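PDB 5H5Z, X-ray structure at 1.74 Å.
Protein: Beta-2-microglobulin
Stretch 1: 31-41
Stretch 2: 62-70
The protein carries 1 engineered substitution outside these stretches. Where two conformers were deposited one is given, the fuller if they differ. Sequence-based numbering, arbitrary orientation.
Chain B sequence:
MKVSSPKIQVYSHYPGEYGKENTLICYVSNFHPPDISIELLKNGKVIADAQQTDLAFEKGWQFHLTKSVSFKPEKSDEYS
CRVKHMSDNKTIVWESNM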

# COMPACT_ATOMS: atom_id res chain seq x y z
N PHE B 31 -2.84 9.76 3.73
CA PHE B 31 -2.94 10.54 4.97
C PHE B 31 -1.61 10.85 5.65
O PHE B 31 -0.66 10.08 5.56
CB PHE B 31 -3.94 9.91 5.95
CG PHE B 31 -3.48 8.61 6.56
CD1 PHE B 31 -2.76 8.60 7.76
CD2 PHE B 31 -3.81 7.39 5.97
CE1 PHE B 31 -2.35 7.40 8.33
CE2 PHE B 31 -3.40 6.20 6.53
CZ PHE B 31 -2.66 6.20 7.71
N HIS B 32 -1.57 12.00 6.32
CA HIS B 32 -0.42 12.45 7.11
C HIS B 32 -0.95 13.44 8.14
O HIS B 32 -1.79 14.27 7.80
CB HIS B 32 0.62 13.14 6.22
CG HIS B 32 1.72 13.82 6.98
ND1 HIS B 32 2.83 13.14 7.43
CD2 HIS B 32 1.88 15.10 7.37
CE1 HIS B 32 3.63 13.98 8.07
NE2 HIS B 32 3.07 15.18 8.05
N PRO B 33 -0.46 13.38 9.40
CA PRO B 33 0.56 12.48 9.97
C PRO B 33 0.04 11.04 10.20
O PRO B 33 -1.16 10.79 10.02
CB PRO B 33 0.94 13.16 11.29
CG PRO B 33 -0.29 13.90 11.69
CD PRO B 33 -0.93 14.37 10.41
N PRO B 34 0.93 10.11 10.60
CA PRO B 34 0.60 8.68 10.61
C PRO B 34 -0.35 8.19 11.70
O PRO B 34 -1.03 7.18 11.50
CB PRO B 34 1.97 8.00 10.77
CG PRO B 34 2.83 9.03 11.43
CD PRO B 34 2.35 10.35 10.92
N ASP B 35 -0.39 8.87 12.85
CA ASP B 35 -1.26 8.45 13.95
C ASP B 35 -2.72 8.47 13.53
O ASP B 35 -3.23 9.49 13.06
CB ASP B 35 -1.05 9.33 15.18
CG ASP B 35 -1.16 8.56 16.48
OD1 ASP B 35 -2.27 8.08 16.80
OD2 ASP B 35 -0.13 8.41 17.16
N ILE B 36 -3.38 7.33 13.69
CA ILE B 36 -4.75 7.15 13.21
C ILE B 36 -5.45 6.01 13.96
O ILE B 36 -4.80 5.10 14.47
CB ILE B 36 -4.77 6.91 11.68
CG1 ILE B 36 -6.15 7.19 11.08
CG2 ILE B 36 -4.26 5.51 11.33
CD1 ILE B 36 -6.12 7.57 9.61
N SER B 37 -6.78 6.09 14.02
CA SER B 37 -7.62 5.04 14.57
C SER B 37 -8.54 4.53 13.47
O SER B 37 -9.26 5.32 12.84
CB SER B 37 -8.45 5.59 15.74
OG SER B 37 -9.33 4.60 16.25
N ILE B 38 -8.51 3.22 13.23
CA ILE B 38 -9.43 2.59 12.28
C ILE B 38 -10.15 1.43 12.97
O ILE B 38 -9.52 0.58 13.59
CB ILE B 38 -8.70 2.06 11.02
CG1 ILE B 38 -7.84 3.15 10.36
CG2 ILE B 38 -9.70 1.48 10.02
CD1 ILE B 38 -6.78 2.62 9.42
N GLU B 39 -11.48 1.42 12.87
CA GLU B 39 -12.29 0.36 13.46
C GLU B 39 -13.36 -0.09 12.48
O GLU B 39 -13.98 0.74 11.82
CB GLU B 39 -12.93 0.83 14.77
CG GLU B 39 -11.97 1.11 15.92
CD GLU B 39 -11.20 -0.11 16.42
OE1 GLU B 39 -11.50 -1.25 15.99
OE2 GLU B 39 -10.29 0.07 17.25
N LEU B 40 -13.56 -1.40 12.37
CA LEU B 40 -14.67 -1.93 11.58
C LEU B 40 -15.86 -2.17 12.50
O LEU B 40 -15.69 -2.65 13.62
CB LEU B 40 -14.26 -3.22 10.85
CG LEU B 40 -13.10 -3.11 9.85
CD1 LEU B 40 -12.70 -4.48 9.34
CD2 LEU B 40 -13.47 -2.21 8.68
N LEU B 41 -17.05 -1.83 12.03
CA LEU B 41 -18.26 -1.91 12.85
C LEU B 41 -19.36 -2.77 12.24
O LEU B 41 -19.59 -2.73 11.03
CB LEU B 41 -18.82 -0.51 13.13
CG LEU B 41 -17.86 0.64 13.47
CD1 LEU B 41 -18.65 1.94 13.59
CD2 LEU B 41 -17.06 0.38 14.74
N GLN B 62 2.75 9.89 1.66
CA GLN B 62 1.49 9.72 2.38
C GLN B 62 1.30 8.26 2.79
O GLN B 62 1.67 7.34 2.06
CB GLN B 62 0.31 10.23 1.55
CG GLN B 62 0.44 11.71 1.16
CD GLN B 62 -0.73 12.23 0.34
OE1 GLN B 62 -1.01 13.43 0.34
NE2 GLN B 62 -1.42 11.34 -0.36
N PHE B 63 0.72 8.07 3.98
CA PHE B 63 0.59 6.76 4.59
C PHE B 63 -0.66 6.01 4.12
O PHE B 63 -1.64 6.63 3.69
CB PHE B 63 0.54 6.90 6.12
CG PHE B 63 1.80 7.46 6.71
CD1 PHE B 63 2.87 6.62 6.97
CD2 PHE B 63 1.91 8.81 7.02
CE1 PHE B 63 4.05 7.12 7.52
CE2 PHE B 63 3.08 9.32 7.57
CZ PHE B 63 4.15 8.47 7.82
N HIS B 64 -0.62 4.69 4.19
CA HIS B 64 -1.80 3.87 3.91
C HIS B 64 -1.86 2.69 4.86
O HIS B 64 -0.83 2.16 5.29
CB HIS B 64 -1.83 3.41 2.44
CG HIS B 64 -0.70 2.51 2.05
ND1 HIS B 64 -0.84 1.15 1.93
CD2 HIS B 64 0.59 2.78 1.75
CE1 HIS B 64 0.32 0.61 1.58
NE2 HIS B 64 1.20 1.58 1.46
N LEU B 65 -3.08 2.32 5.24
CA LEU B 65 -3.33 1.16 6.08
C LEU B 65 -4.55 0.41 5.58
O LEU B 65 -5.46 1.00 5.01
CB LEU B 65 -3.58 1.58 7.53
CG LEU B 65 -2.42 2.18 8.33
CD1 LEU B 65 -2.96 2.86 9.58
CD2 LEU B 65 -1.39 1.11 8.71
N THR B 66 -4.55 -0.90 5.81
CA THR B 66 -5.71 -1.72 5.50
C THR B 66 -6.18 -2.42 6.77
O THR B 66 -5.40 -3.09 7.45
CB THR B 66 -5.40 -2.75 4.40
OG1 THR B 66 -4.91 -2.07 3.23
CG2 THR B 66 -6.64 -3.54 4.02
N LYS B 67 -7.46 -2.24 7.10
CA LYS B 67 -8.09 -3.02 8.16
C LYS B 67 -9.08 -3.97 7.52
O LYS B 67 -9.81 -3.59 6.61
CB LYS B 67 -8.78 -2.13 9.18
CG LYS B 67 -9.11 -2.86 10.46
CD LYS B 67 -8.81 -1.97 11.65
CE LYS B 67 -8.61 -2.77 12.92
NZ LYS B 67 -8.31 -1.85 14.05
N SER B 68 -9.09 -5.21 7.99
CA SER B 68 -9.98 -6.24 7.44
C SER B 68 -10.41 -7.23 8.51
O SER B 68 -9.74 -7.37 9.53
CB SER B 68 -9.29 -6.97 6.27
OG SER B 68 -8.11 -7.64 6.69
N VAL B 69 -11.54 -7.89 8.27
CA VAL B 69 -12.03 -8.95 9.14
C VAL B 69 -12.99 -9.83 8.36
O VAL B 69 -13.62 -9.38 7.39
CB VAL B 69 -12.71 -8.39 10.42
CG1 VAL B 69 -14.05 -7.72 10.10
CG2 VAL B 69 -12.89 -9.48 11.47
N SER B 70 -13.09 -11.10 8.75
CA SER B 70 -14.07 -12.02 8.17
C SER B 70 -15.48 -11.53 8.50
O SER B 70 -15.73 -11.07 9.62
CB SER B 70 -13.87 -13.44 8.71
OG SER B 70 -14.95 -14.28 8.35
O HOH W 1 -9.48 -3.29 16.03

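Two modes of contact join these stretches of beta-2-microglobulin. At one end, Phe-31 and Phe-63 form an antiparallel, hydrogen-bonded bridge: Phe-63 N donates to Phe-31 O at 2.9 Å, and Phe-31 N returns a weak bond to Phe-63 O at 3.4 Å. Both side chains lie on the same face of the sheet. With Phe-31 chi1 at 70° (p), Phe-63 CB sits 3.8 Å from the Phe-31 ring centroid in a CH-pi contact, while Leu-65 CD1 meets the ring edge, 3.8 Å from Phe-31 CZ. Phe-63, chi1 m, offers its own ring face to Pro-34, whose CB is 3.6 Å from the Phe-63 centroid.

Beyond the bridge, the two strands face each other through side chains, their axes 23° from parallel. Ile-36, Ile-38, Leu-40, Leu-65 and Val-69 point toward the other stretch and are buried, as suits branched apolar side chains. Leu-65 (m, t) places CD1 3.4 Å from Ile-36 CG2 and 3.8 Å from Ile-38 CD1; Leu-40 CD1 packs 3.6 Å from Val-69 CG1. Partly exposed Lys-67 combines an apolar chain, its CB 3.8 Å from Ile-38 CG2, with a charged end: chi1 t, chi2 between wells at 138°, then chi3 and chi4 t bring Lys-67 NZ to donate a hydrogen bond to Ile-38 O at 2.8 Å. Glu-39 points away at CB, but its m, m bend brings OE1 into a long salt bridge with Lys-67 NZ, 3.8 Å, which a water also spans.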